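Local coordinates for protein methylaspartate ammonia-lyase (Citrobacter amalonaticus, PDB 1KKO) that catalyses the reversible, magnesium-dependent elimination of ammonia from (2S,3S)-3-methyl-L-aspartate, giving mesaconate, at residues A[149-154]-A[374-379]; A[253-258]-A[292-297]; A[304-309]-A[317-322]; A[366-371]-A[395-400]. All coordinates share one frame; numbering follows the deposited sequence.

Contact 1: residues A[149-154]-A[374-379]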
loop_
_atom_site.group_PDB
_atom_site.type_symbol
_atom_site.label_atom_id
_atom_site.label_comp_id
_atom_site.label_asym_id
_atom_site.label_seq_id
_atom_site.Cartn_x
_atom_site.Cartn_y
_atom_site.Cartn_z
ATOM N N LEU A 149 -8.795 -21.794 3.195
ATOM C CA LEU A 149 -8.190 -20.589 2.657
ATOM C C LEU A 149 -8.631 -20.459 1.206
ATOM O O LEU A 149 -8.965 -21.449 0.560
ATOM C CB LEU A 149 -6.677 -20.689 2.692
ATOM C CG LEU A 149 -6.087 -21.082 4.042
ATOM C CD1 LEU A 149 -4.582 -21.032 3.988
ATOM C CD2 LEU A 149 -6.620 -20.199 5.154
ATOM N N LYS A 150 -8.607 -19.250 0.668
ATOM C CA LYS A 150 -8.957 -19.065 -0.732
ATOM C C LYS A 150 -8.104 -19.961 -1.636
ATOM O O LYS A 150 -8.619 -20.555 -2.578
ATOM C CB LYS A 150 -8.823 -17.603 -1.125
ATOM C CG LYS A 150 -9.947 -16.725 -0.562
ATOM C CD LYS A 150 -9.809 -15.264 -1.003
ATOM C CE LYS A 150 -8.666 -14.530 -0.310
ATOM N NZ LYS A 150 -8.857 -14.447 1.159
ATOM N N THR A 151 -6.817 -20.090 -1.332
ATOM C CA THR A 151 -5.943 -20.941 -2.132
ATOM C C THR A 151 -6.473 -22.367 -2.174
ATOM O O THR A 151 -6.414 -23.033 -3.212
ATOM C CB THR A 151 -4.514 -20.969 -1.556
ATOM O OG1 THR A 151 -4.507 -21.443 -0.210
ATOM C CG2 THR A 151 -3.949 -19.653 -1.434
ATOM N N GLU A 152 -6.941 -22.854 -1.030
ATOM C CA GLU A 152 -7.430 -24.234 -0.926
ATOM C C GLU A 152 -8.687 -24.436 -1.739
ATOM O O GLU A 152 -8.898 -25.506 -2.322
ATOM C CB GLU A 152 -7.678 -24.595 0.538
ATOM C CG GLU A 152 -6.398 -24.696 1.343
ATOM C CD GLU A 152 -6.655 -25.012 2.795
ATOM O OE1 GLU A 152 -7.491 -24.332 3.410
ATOM O OE2 GLU A 152 -6.038 -25.960 3.316
ATOM N N VAL A 153 -9.550 -23.442 -1.789
ATOM C CA VAL A 153 -10.757 -23.562 -2.577
ATOM C C VAL A 153 -10.378 -23.747 -4.037
ATOM O O VAL A 153 -10.967 -24.584 -4.735
ATOM C CB VAL A 153 -11.665 -22.323 -2.429
ATOM C CG1 VAL A 153 -12.836 -22.398 -3.391
ATOM C CG2 VAL A 153 -12.170 -22.183 -0.999
ATOM N N VAL A 154 -9.398 -22.979 -4.507
ATOM C CA VAL A 154 -8.961 -23.084 -5.890
ATOM C C VAL A 154 -8.370 -24.468 -6.122
ATOM O O VAL A 154 -8.713 -25.148 -7.087
ATOM C CB VAL A 154 -7.948 -21.991 -6.261
ATOM C CG1 VAL A 154 -7.458 -22.182 -7.694
ATOM C CG2 VAL A 154 -8.571 -20.616 -6.113
ATOM N N VAL A 374 -4.765 -17.029 -5.682
ATOM C CA VAL A 374 -4.875 -17.577 -7.012
ATOM C C VAL A 374 -3.522 -18.088 -7.483
ATOM O O VAL A 374 -3.435 -19.196 -8.007
ATOM C CB VAL A 374 -5.432 -16.527 -7.953
ATOM C CG1 VAL A 374 -5.290 -16.953 -9.405
ATOM C CG2 VAL A 374 -6.899 -16.239 -7.592
ATOM N N ALA A 375 -2.460 -17.322 -7.255
ATOM C CA ALA A 375 -1.129 -17.692 -7.713
ATOM C C ALA A 375 -0.581 -18.891 -6.970
ATOM O O ALA A 375 0.029 -19.784 -7.561
ATOM C CB ALA A 375 -0.184 -16.513 -7.580
ATOM N N LEU A 376 -0.770 -18.936 -5.663
ATOM C CA LEU A 376 -0.239 -20.039 -4.882
ATOM C C LEU A 376 -0.842 -21.355 -5.325
ATOM O O LEU A 376 -0.181 -22.394 -5.250
ATOM C CB LEU A 376 -0.481 -19.821 -3.397
ATOM C CG LEU A 376 0.462 -18.822 -2.732
ATOM C CD1 LEU A 376 0.016 -18.566 -1.307
ATOM C CD2 LEU A 376 1.906 -19.334 -2.764
ATOM N N ALA A 377 -2.083 -21.310 -5.788
ATOM C CA ALA A 377 -2.759 -22.500 -6.285
ATOM C C ALA A 377 -2.358 -22.845 -7.718
ATOM O O ALA A 377 -2.016 -23.984 -8.010
ATOM C CB ALA A 377 -4.255 -22.324 -6.212
ATOM N N ALA A 378 -2.385 -21.864 -8.606
ATOM C CA ALA A 378 -2.211 -22.109 -10.036
ATOM C C ALA A 378 -0.773 -22.211 -10.511
ATOM O O ALA A 378 -0.511 -22.799 -11.554
ATOM C CB ALA A 378 -2.969 -21.051 -10.836
ATOM N N ARG A 379 0.150 -21.578 -9.794
ATOM C CA ARG A 379 1.582 -21.679 -10.049
ATOM C C ARG A 379 2.091 -20.956 -11.282
ATOM O O ARG A 379 2.742 -21.544 -12.139
ATOM C CB ARG A 379 2.010 -23.152 -10.118
ATOM C CG ARG A 379 1.546 -23.981 -8.944
ATOM C CD ARG A 379 1.814 -23.352 -7.625
ATOM N NE ARG A 379 3.217 -23.017 -7.481
ATOM C CZ ARG A 379 3.718 -22.424 -6.418
ATOM N NH1 ARG A 379 2.906 -22.099 -5.413
ATOM N NH2 ARG A 379 5.015 -22.163 -6.343
#
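Thr151 and Ala377 mark where the short helix 150-157 comes closest to helix 365-378, the two segments running roughly in the same direction at 39° with their axes 8.2 Å apart. The second helix is one of the outer helices of the TIM barrel of this enolase-superfamily enzyme; the first belongs to the N-terminal part of the chain, so the contact lays that part against the barrel wall. Alanine suits position 377 because its lone methyl lets the backbones approach closely. Val154 packs beside it: with CG1 anti to the backbone N (chi1 177°), this branch of Val154 comes to 3.5 Å from Ala377 CB. Ala377 CB also lies 3.8 Å from Thr151 O, at the backbone of the facing helix. Thr151 contributes its methyl rather than its hydroxyl, Thr151 CG2 lying obliquely across Leu376, 4.0 Å from Leu376 CB, and these apolar groups are buried. The amide of Thr151, in the first turn of its helix and so without an acceptor from that helix, hydrogen-bonds ND1 of His373 one helical turn before Ala377. Val154 and Val374 also reach Val342 of helix 339-351, while Thr151 and Leu376 both touch Thr405 of helix 392-410. At the N-cap, Leu149 N donates to Glu152 OE1 at 2.9 Å, the carboxylate accepting the backbone N-H at the start of the helix. Beyond the end of the other helix, Arg379 adopts positive phi and its side chain folds back, Arg379 NH1 donating in the guanidinium plane to Leu376 O at 3.1 Å.

Contact 2: residues A[253-258]-A[292-297]; sequences RCAEYI and TKELTR
Glu294 meets Ala255 because its CG stands anti to the backbone N (chi1 -179°), which carries the CB-CG methylene stretch over the alanine methyl. A bend at the next torsion (chi2 68°) then turns the carboxylate off toward Arg297. The glutamate thus does two jobs: its aliphatic part packs, with Glu294 CG 3.4 Å from Ala255 CB, and its charged end is turned to Arg297. Leu295 also packs on Ala255, Leu295 CG lying 4.1 Å from Ala255 CB. The CD2 branch of Leu295 goes further, to the backbone, and lies 3.5 Å from Ala255 O. Leu295 CD2 also meets Ile258 CG2 at 4.1 Å, the two side chains crossing at about a right angle. Helices 251-260 and 281-298 belong to the outer layer of the TIM barrel, and here they cross at 49° with Ala255 opposite Leu295; a small residue at 255 allows an axis separation of 8.4 Å. Further in, Ile258 packs on Ile243, Pro275 and Val302, while Leu295 touches Ile304 of strand 303-306, so Ile258 and Leu295 join the two helices to each other and to the strand layer. One turn on, Arg297 holds the Glu294 carboxylate with NE and NH2, one nitrogen to each oxygen: Arg297 NE reaches Glu294 OE1 at 3.0 Å. Arg297 NH2 reaches Glu294 OE2 at 2.9 Å in a salt bridge, both oxygens being met on their syn sides but somewhat out of the carboxylate plane.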
loop_
_atom_site.group_PDB
_atom_site.type_symbol
_atom_site.label_atom_id
_atom_site.label_comp_id
_atom_site.label_asym_id
_atom_site.label_seq_id
_atom_site.Cartn_x
_atom_site.Cartn_y
_atom_site.Cartn_z
ATOM N N ARG A 253 15.017 -6.570 -36.966
ATOM C CA ARG A 253 15.840 -5.511 -36.386
ATOM C C ARG A 253 15.521 -5.371 -34.896
ATOM O O ARG A 253 16.403 -5.104 -34.083
ATOM C CB ARG A 253 15.609 -4.189 -37.115
ATOM C CG ARG A 253 16.232 -4.148 -38.517
ATOM C CD ARG A 253 15.783 -2.978 -39.366
ATOM N NE ARG A 253 16.174 -1.687 -38.812
ATOM C CZ ARG A 253 15.561 -0.547 -39.090
ATOM N NH1 ARG A 253 14.520 -0.536 -39.913
ATOM N NH2 ARG A 253 15.975 0.588 -38.537
ATOM N N CYS A 254 14.254 -5.563 -34.549
ATOM C CA CYS A 254 13.839 -5.523 -33.154
ATOM C C CYS A 254 14.565 -6.616 -32.381
ATOM O O CYS A 254 15.133 -6.364 -31.313
ATOM C CB CYS A 254 12.327 -5.706 -33.042
ATOM S SG CYS A 254 11.353 -4.263 -33.548
ATOM N N ALA A 255 14.567 -7.825 -32.931
ATOM C CA ALA A 255 15.209 -8.959 -32.273
ATOM C C ALA A 255 16.711 -8.747 -32.136
ATOM O O ALA A 255 17.295 -9.068 -31.112
ATOM C CB ALA A 255 14.925 -10.239 -33.022
ATOM N N GLU A 256 17.340 -8.200 -33.172
ATOM C CA GLU A 256 18.767 -7.923 -33.107
ATOM C C GLU A 256 19.082 -7.009 -31.930
ATOM O O GLU A 256 20.019 -7.255 -31.173
ATOM C CB GLU A 256 19.252 -7.266 -34.406
ATOM C CG GLU A 256 20.696 -6.789 -34.350
ATOM C CD GLU A 256 21.096 -5.973 -35.565
ATOM O OE1 GLU A 256 20.208 -5.388 -36.223
ATOM O OE2 GLU A 256 22.305 -5.914 -35.859
ATOM N N TYR A 257 18.309 -5.935 -31.798
ATOM C CA TYR A 257 18.530 -4.981 -30.721
ATOM C C TYR A 257 18.288 -5.621 -29.351
ATOM O O TYR A 257 19.087 -5.471 -28.435
ATOM C CB TYR A 257 17.630 -3.758 -30.878
ATOM C CG TYR A 257 17.653 -2.895 -29.643
ATOM C CD1 TYR A 257 18.764 -2.123 -29.339
ATOM C CD2 TYR A 257 16.593 -2.902 -28.748
ATOM C CE1 TYR A 257 18.809 -1.352 -28.194
ATOM C CE2 TYR A 257 16.625 -2.134 -27.598
ATOM C CZ TYR A 257 17.732 -1.356 -27.324
ATOM O OH TYR A 257 17.753 -0.589 -26.181
ATOM N N ILE A 258 17.169 -6.322 -29.216
ATOM C CA ILE A 258 16.838 -6.978 -27.953
ATOM C C ILE A 258 17.948 -7.952 -27.565
ATOM O O ILE A 258 18.384 -7.988 -26.420
ATOM C CB ILE A 258 15.480 -7.692 -28.075
ATOM C CG1 ILE A 258 14.347 -6.665 -28.139
ATOM C CG2 ILE A 258 15.250 -8.629 -26.896
ATOM C CD1 ILE A 258 13.061 -7.217 -28.654
ATOM N N THR A 292 10.311 -13.558 -31.794
ATOM C CA THR A 292 10.721 -14.771 -31.101
ATOM C C THR A 292 11.545 -15.653 -32.044
ATOM O O THR A 292 12.611 -16.143 -31.666
ATOM C CB THR A 292 9.471 -15.500 -30.593
ATOM O OG1 THR A 292 8.811 -14.680 -29.616
ATOM C CG2 THR A 292 9.831 -16.776 -29.825
ATOM N N LYS A 293 11.062 -15.811 -33.273
ATOM C CA LYS A 293 11.768 -16.606 -34.280
ATOM C C LYS A 293 13.189 -16.099 -34.477
ATOM O O LYS A 293 14.147 -16.882 -34.503
ATOM C CB LYS A 293 11.020 -16.554 -35.612
ATOM C CG LYS A 293 11.576 -17.491 -36.681
ATOM C CD LYS A 293 10.949 -17.235 -38.045
ATOM C CE LYS A 293 11.481 -18.201 -39.094
ATOM N NZ LYS A 293 11.095 -17.798 -40.472
ATOM N N GLU A 294 13.351 -14.791 -34.633
ATOM C CA GLU A 294 14.686 -14.237 -34.838
ATOM C C GLU A 294 15.580 -14.347 -33.592
ATOM O O GLU A 294 16.782 -14.588 -33.714
ATOM C CB GLU A 294 14.614 -12.796 -35.350
ATOM C CG GLU A 294 15.965 -12.144 -35.618
ATOM C CD GLU A 294 16.730 -12.738 -36.793
ATOM O OE1 GLU A 294 16.197 -13.615 -37.504
ATOM O OE2 GLU A 294 17.887 -12.313 -36.996
ATOM N N LEU A 295 15.010 -14.181 -32.397
ATOM C CA LEU A 295 15.795 -14.315 -31.167
ATOM C C LEU A 295 16.411 -15.707 -31.090
ATOM O O LEU A 295 17.590 -15.872 -30.753
ATOM C CB LEU A 295 14.922 -14.049 -29.941
ATOM C CG LEU A 295 14.616 -12.571 -29.688
ATOM C CD1 LEU A 295 13.601 -12.426 -28.564
ATOM C CD2 LEU A 295 15.870 -11.807 -29.362
ATOM N N THR A 296 15.588 -16.697 -31.397
ATOM C CA THR A 296 16.025 -18.085 -31.435
ATOM C C THR A 296 17.121 -18.266 -32.481
ATOM O O THR A 296 18.168 -18.851 -32.203
ATOM C CB THR A 296 14.835 -18.975 -31.756
ATOM O OG1 THR A 296 13.881 -18.919 -30.683
ATOM C CG2 THR A 296 15.253 -20.441 -31.822
ATOM N N ARG A 297 16.898 -17.739 -33.680
ATOM C CA ARG A 297 17.899 -17.863 -34.737
ATOM C C ARG A 297 19.255 -17.345 -34.276
ATOM O O ARG A 297 20.290 -17.927 -34.594
ATOM C CB ARG A 297 17.468 -17.113 -35.995
ATOM C CG ARG A 297 18.276 -17.517 -37.225
ATOM C CD ARG A 297 18.014 -16.659 -38.436
ATOM N NE ARG A 297 18.513 -15.302 -38.240
ATOM C CZ ARG A 297 19.790 -14.961 -38.275
ATOM N NH1 ARG A 297 20.722 -15.878 -38.522
ATOM N NH2 ARG A 297 20.142 -13.697 -38.078
#

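Contact 3: residues A[304-309]-A[317-322]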
loop_
_atom_site.group_PDB
_atom_site.type_symbol
_atom_site.label_atom_id
_atom_site.label_comp_id
_atom_site.label_asym_id
_atom_site.label_seq_id
_atom_site.Cartn_x
_atom_site.Cartn_y
_atom_site.Cartn_z
ATOM N N ILE A 304 10.925 -12.446 -24.460
ATOM C CA ILE A 304 9.935 -11.377 -24.626
ATOM C C ILE A 304 8.598 -11.777 -24.009
ATOM O O ILE A 304 8.236 -12.959 -23.928
ATOM C CB ILE A 304 9.782 -10.888 -26.099
ATOM C CG1 ILE A 304 9.303 -12.005 -27.023
ATOM C CG2 ILE A 304 11.087 -10.253 -26.577
ATOM C CD1 ILE A 304 8.836 -11.509 -28.387
ATOM N N VAL A 305 7.886 -10.745 -23.563
ATOM C CA VAL A 305 6.630 -10.883 -22.855
ATOM C C VAL A 305 5.517 -10.153 -23.605
ATOM O O VAL A 305 5.639 -8.962 -23.902
ATOM C CB VAL A 305 6.735 -10.265 -21.445
ATOM C CG1 VAL A 305 5.483 -10.583 -20.630
ATOM C CG2 VAL A 305 7.975 -10.749 -20.730
ATOM N N ALA A 306 4.423 -10.852 -23.892
ATOM C CA ALA A 306 3.246 -10.235 -24.485
ATOM C C ALA A 306 2.466 -9.502 -23.417
ATOM O O ALA A 306 2.418 -9.907 -22.262
ATOM C CB ALA A 306 2.380 -11.262 -25.128
ATOM N N ASP A 307 1.818 -8.422 -23.815
ATOM C CA ASP A 307 0.995 -7.652 -22.892
ATOM C C ASP A 307 -0.140 -6.997 -23.679
ATOM O O ASP A 307 -1.283 -7.447 -23.613
ATOM C CB ASP A 307 1.868 -6.632 -22.174
ATOM C CG ASP A 307 1.094 -5.733 -21.254
ATOM O OD1 ASP A 307 -0.011 -6.095 -20.801
ATOM O OD2 ASP A 307 1.545 -4.620 -20.915
ATOM N N GLU A 308 0.181 -5.952 -24.437
ATOM C CA GLU A 308 -0.822 -5.264 -25.246
ATOM C C GLU A 308 -1.559 -6.249 -26.162
ATOM O O GLU A 308 -0.941 -7.079 -26.826
ATOM C CB GLU A 308 -0.173 -4.179 -26.115
ATOM C CG GLU A 308 0.673 -3.135 -25.396
ATOM C CD GLU A 308 2.150 -3.502 -25.265
ATOM O OE1 GLU A 308 2.497 -4.707 -25.288
ATOM O OE2 GLU A 308 2.974 -2.565 -25.131
ATOM N N TRP A 309 -2.881 -6.118 -26.189
ATOM C CA TRP A 309 -3.799 -6.907 -27.017
ATOM C C TRP A 309 -3.995 -8.327 -26.507
ATOM O O TRP A 309 -4.706 -9.111 -27.137
ATOM C CB TRP A 309 -3.399 -6.881 -28.498
ATOM C CG TRP A 309 -3.331 -5.460 -28.957
ATOM C CD1 TRP A 309 -2.209 -4.738 -29.193
ATOM C CD2 TRP A 309 -4.430 -4.560 -29.122
ATOM N NE1 TRP A 309 -2.537 -3.449 -29.540
ATOM C CE2 TRP A 309 -3.899 -3.316 -29.503
ATOM C CE3 TRP A 309 -5.811 -4.690 -29.019
ATOM C CZ2 TRP A 309 -4.699 -2.207 -29.752
ATOM C CZ3 TRP A 309 -6.607 -3.585 -29.282
ATOM C CH2 TRP A 309 -6.044 -2.368 -29.643
ATOM N N VAL A 317 -5.011 -17.682 -24.577
ATOM C CA VAL A 317 -4.997 -18.939 -25.318
ATOM C C VAL A 317 -4.448 -18.711 -26.724
ATOM O O VAL A 317 -3.597 -19.479 -27.193
ATOM C CB VAL A 317 -6.410 -19.539 -25.364
ATOM C CG1 VAL A 317 -6.511 -20.655 -26.392
ATOM C CG2 VAL A 317 -6.795 -20.046 -23.995
ATOM N N ASP A 318 -4.897 -17.648 -27.386
ATOM C CA ASP A 318 -4.466 -17.363 -28.756
ATOM C C ASP A 318 -2.975 -17.026 -28.848
ATOM O O ASP A 318 -2.271 -17.500 -29.755
ATOM C CB ASP A 318 -5.308 -16.232 -29.344
ATOM C CG ASP A 318 -6.763 -16.616 -29.557
ATOM O OD1 ASP A 318 -7.097 -17.822 -29.598
ATOM O OD2 ASP A 318 -7.646 -15.755 -29.705
ATOM N N PHE A 319 -2.478 -16.202 -27.927
ATOM C CA PHE A 319 -1.057 -15.891 -27.919
ATOM C C PHE A 319 -0.220 -17.143 -27.634
ATOM O O PHE A 319 0.863 -17.316 -28.196
ATOM C CB PHE A 319 -0.728 -14.787 -26.903
ATOM C CG PHE A 319 -0.952 -13.380 -27.407
ATOM C CD1 PHE A 319 -2.226 -12.851 -27.512
ATOM C CD2 PHE A 319 0.123 -12.592 -27.742
ATOM C CE1 PHE A 319 -2.415 -11.558 -27.958
ATOM C CE2 PHE A 319 -0.065 -11.294 -28.186
ATOM C CZ PHE A 319 -1.329 -10.782 -28.282
ATOM N N THR A 320 -0.711 -17.984 -26.734
ATOM C CA THR A 320 -0.047 -19.235 -26.389
ATOM C C THR A 320 -0.013 -20.214 -27.562
ATOM O O THR A 320 1.041 -20.743 -27.903
ATOM C CB THR A 320 -0.763 -19.855 -25.195
ATOM O OG1 THR A 320 -0.618 -18.987 -24.059
ATOM C CG2 THR A 320 -0.128 -21.188 -24.789
ATOM N N ASP A 321 -1.162 -20.431 -28.190
ATOM C CA ASP A 321 -1.251 -21.411 -29.270
ATOM C C ASP A 321 -0.359 -21.042 -30.435
ATOM O O ASP A 321 0.088 -21.910 -31.163
ATOM C CB ASP A 321 -2.677 -21.504 -29.780
ATOM C CG ASP A 321 -3.616 -22.184 -28.815
ATOM O OD1 ASP A 321 -3.149 -22.773 -27.820
ATOM O OD2 ASP A 321 -4.851 -22.187 -29.014
ATOM N N ALA A 322 -0.135 -19.752 -30.633
ATOM C CA ALA A 322 0.695 -19.276 -31.726
ATOM C C ALA A 322 2.196 -19.394 -31.440
ATOM O O ALA A 322 3.009 -19.149 -32.321
ATOM C CB ALA A 322 0.346 -17.827 -32.018
#
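Apolar contact starts with Ala306 and Phe319: the alanine CB lies 3.7 Å from CD2 of the phenylalanine, approaching the ring obliquely. The torsion that sets CG anti to the carbonyl carbon (chi1 -83°) sends the ring from the helix toward the strand, where a methyl at 306 leaves room for it. Trp309 adds a looser touch, its CB 4.4 Å from Phe319 CZ. The remaining contacts are van der Waals approaches between ring carbons and backbone carbonyls of the turn after the strand: Trp309 O sits 3.5 Å from Phe319 CE1. Glu308 O lies 4.0 Å from Phe319 CZ, so the far end of the ring rests against the main chain of the loop that follows the magnesium ligand Asp307. The Asp307 side chain leaves the backbone in the direction opposite to the Ala306 methyl, away from Phe319, as befits a ligand at the C-terminal end of a barrel strand. The indole of Trp309 is tethered separately, NE1 donating to Asp277. Strand 303-306, helix 313-321 and strand 327-330 form a beta-alpha-beta unit of the TIM barrel; Phe319 bridges its parts by touching Val328 as well, and on its flank it meets Ile285 of the preceding helix 281-298.

Contact 4: residues A[366-371]-A[395-400]; sequences ISARTC and LNIVFN
The last two outer helices of the TIM barrel, 365-378 and 392-410, meet through Ala368, whose methyl faces Ile397 and Val398. With Ile397 chi1 at -72° placing CG1 beside the backbone N, the CG2 branch of Ile397 is left anti to that nitrogen and comes to 3.8 Å from Ala368 CB. Val398 reaches the same methyl less closely, Val398 CG2 standing 4.3 Å from Ala368 CB, so the alanine methyl packs against two beta-branched side chains of one helix. Ile397 CG2 also passes Arg369 N loosely, at 4.3 Å. Small against branched is a sensible pairing here: the axes run nearly side by side, 8.9 Å apart and at 24°. In the eightfold barrel these helices follow the strands 354-357 and 382-384, and, like those neighbouring strands, they lie side by side, in the outer layer. Contact is also made with the second subunit of the dimer: Asn396 ND2 bonds Ser14 OG of that chain, Asn400 ND2 bonds its Tyr12 O, and the ring of Phe399 meets that of the same Tyr12. Arg369 runs out along its own helix, one face of its guanidinium lying over Ile366 CA. On the side of helix 365-378 turned from Ile397, Thr370 OG1 donates to Ile366 O at 2.8 Å. Ile366 O also takes the routine helical bond from Thr370 N at 2.9 Å, the two donors arriving from opposite faces of its plane.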
loop_
_atom_site.group_PDB
_atom_site.type_symbol
_atom_site.label_atom_id
_atom_site.label_comp_id
_atom_site.label_asym_id
_atom_site.label_seq_id
_atom_site.Cartn_x
_atom_site.Cartn_y
_atom_site.Cartn_z
ATOM N N ILE A 366 -7.044 -5.549 -1.330
ATOM C CA ILE A 366 -7.858 -6.759 -1.327
ATOM C C ILE A 366 -7.697 -7.526 -2.625
ATOM O O ILE A 366 -7.577 -8.744 -2.610
ATOM C CB ILE A 366 -9.342 -6.425 -1.086
ATOM C CG1 ILE A 366 -9.530 -5.931 0.347
ATOM C CG2 ILE A 366 -10.221 -7.633 -1.390
ATOM C CD1 ILE A 366 -10.919 -5.510 0.694
ATOM N N SER A 367 -7.697 -6.843 -3.759
ATOM C CA SER A 367 -7.567 -7.561 -5.024
ATOM C C SER A 367 -6.192 -8.202 -5.101
ATOM O O SER A 367 -6.056 -9.351 -5.524
ATOM C CB SER A 367 -7.878 -6.660 -6.218
ATOM O OG SER A 367 -6.915 -5.631 -6.394
ATOM N N ALA A 368 -5.157 -7.488 -4.671
ATOM C CA ALA A 368 -3.812 -8.041 -4.681
ATOM C C ALA A 368 -3.704 -9.239 -3.744
ATOM O O ALA A 368 -3.122 -10.262 -4.109
ATOM C CB ALA A 368 -2.786 -6.994 -4.293
ATOM N N ARG A 369 -4.253 -9.123 -2.542
ATOM C CA ARG A 369 -4.190 -10.206 -1.580
ATOM C C ARG A 369 -4.893 -11.441 -2.147
ATOM O O ARG A 369 -4.424 -12.572 -1.990
ATOM C CB ARG A 369 -4.829 -9.750 -0.269
ATOM C CG ARG A 369 -4.672 -10.697 0.866
ATOM C CD ARG A 369 -5.180 -10.129 2.149
ATOM N NE ARG A 369 -6.627 -9.950 2.149
ATOM C CZ ARG A 369 -7.265 -8.824 2.434
ATOM N NH1 ARG A 369 -6.607 -7.699 2.701
ATOM N NH2 ARG A 369 -8.578 -8.823 2.425
ATOM N N THR A 370 -6.043 -11.232 -2.769
ATOM C CA THR A 370 -6.779 -12.337 -3.358
ATOM C C THR A 370 -5.978 -12.992 -4.473
ATOM O O THR A 370 -5.954 -14.218 -4.605
ATOM C CB THR A 370 -8.127 -11.861 -3.869
ATOM O OG1 THR A 370 -8.872 -11.275 -2.791
ATOM C CG2 THR A 370 -8.980 -13.019 -4.374
ATOM N N CYS A 371 -5.325 -12.177 -5.292
ATOM C CA CYS A 371 -4.473 -12.694 -6.350
ATOM C C CYS A 371 -3.348 -13.580 -5.820
ATOM O O CYS A 371 -2.922 -14.513 -6.510
ATOM C CB CYS A 371 -3.889 -11.563 -7.192
ATOM S SG CYS A 371 -5.081 -10.829 -8.362
ATOM N N LEU A 395 4.772 -4.582 -1.956
ATOM C CA LEU A 395 5.564 -5.726 -1.540
ATOM C C LEU A 395 5.050 -6.216 -0.187
ATOM O O LEU A 395 4.889 -7.415 0.038
ATOM C CB LEU A 395 7.054 -5.387 -1.455
ATOM C CG LEU A 395 7.916 -6.573 -1.007
ATOM C CD1 LEU A 395 8.011 -7.646 -2.094
ATOM C CD2 LEU A 395 9.298 -6.089 -0.575
ATOM N N ASN A 396 4.822 -5.291 0.726
ATOM C CA ASN A 396 4.254 -5.636 2.018
ATOM C C ASN A 396 2.977 -6.457 1.814
ATOM O O ASN A 396 2.789 -7.493 2.431
ATOM C CB ASN A 396 3.990 -4.307 2.746
ATOM C CG ASN A 396 3.416 -4.455 4.128
ATOM O OD1 ASN A 396 2.920 -5.521 4.548
ATOM N ND2 ASN A 396 3.476 -3.355 4.866
ATOM N N ILE A 397 2.084 -5.987 0.950
ATOM C CA ILE A 397 0.817 -6.676 0.714
ATOM C C ILE A 397 1.006 -8.071 0.102
ATOM O O ILE A 397 0.459 -9.052 0.594
ATOM C CB ILE A 397 -0.080 -5.782 -0.182
ATOM C CG1 ILE A 397 -0.598 -4.578 0.624
ATOM C CG2 ILE A 397 -1.232 -6.583 -0.805
ATOM C CD1 ILE A 397 -1.012 -3.424 -0.220
ATOM N N VAL A 398 1.772 -8.156 -0.973
ATOM C CA VAL A 398 1.897 -9.413 -1.720
ATOM C C VAL A 398 2.829 -10.414 -1.031
ATOM O O VAL A 398 2.446 -11.565 -0.789
ATOM C CB VAL A 398 2.337 -9.134 -3.154
ATOM C CG1 VAL A 398 2.626 -10.419 -3.876
ATOM C CG2 VAL A 398 1.250 -8.378 -3.883
ATOM N N PHE A 399 4.044 -9.996 -0.712
ATOM C CA PHE A 399 5.007 -10.893 -0.084
ATOM C C PHE A 399 4.490 -11.408 1.243
ATOM O O PHE A 399 4.575 -12.607 1.513
ATOM C CB PHE A 399 6.310 -10.137 0.109
ATOM C CG PHE A 399 7.484 -10.954 0.586
ATOM C CD1 PHE A 399 8.185 -11.766 -0.285
ATOM C CD2 PHE A 399 7.951 -10.823 1.878
ATOM C CE1 PHE A 399 9.293 -12.464 0.134
ATOM C CE2 PHE A 399 9.078 -11.528 2.296
ATOM C CZ PHE A 399 9.727 -12.352 1.421
ATOM N N ASN A 400 3.963 -10.528 2.092
ATOM C CA ASN A 400 3.571 -10.991 3.416
ATOM C C ASN A 400 2.349 -11.893 3.363
ATOM O O ASN A 400 2.260 -12.838 4.125
ATOM C CB ASN A 400 3.356 -9.836 4.383
ATOM C CG ASN A 400 4.594 -8.982 4.582
ATOM O OD1 ASN A 400 5.675 -9.242 4.039
ATOM N ND2 ASN A 400 4.436 -7.954 5.406
#

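Overall arrangement
The contacts fall into two neighbourhoods of the TIM barrel. Contacts 2 and 3, with centres 16 Å apart, follow one another in the chain and touch where Ile304 meets Thr292, Leu295 and Ile258, helix 281-298 leading straight into strand 303-306. Contacts 1 and 4 share helix 365-378, with centres 13 Å apart, and touch between Lys150 and Thr370. Contacts 2 and 4 lie on opposite sides of the chain's centre, with their centres 35 Å apart. Along the sequence, contact 1 encloses contacts 2 and 3 and interlocks with contact 4. The barrel wall is thereby joined between neighbouring units, near the magnesium ligand Asp307, against the N-terminal part and beside the dimer interface.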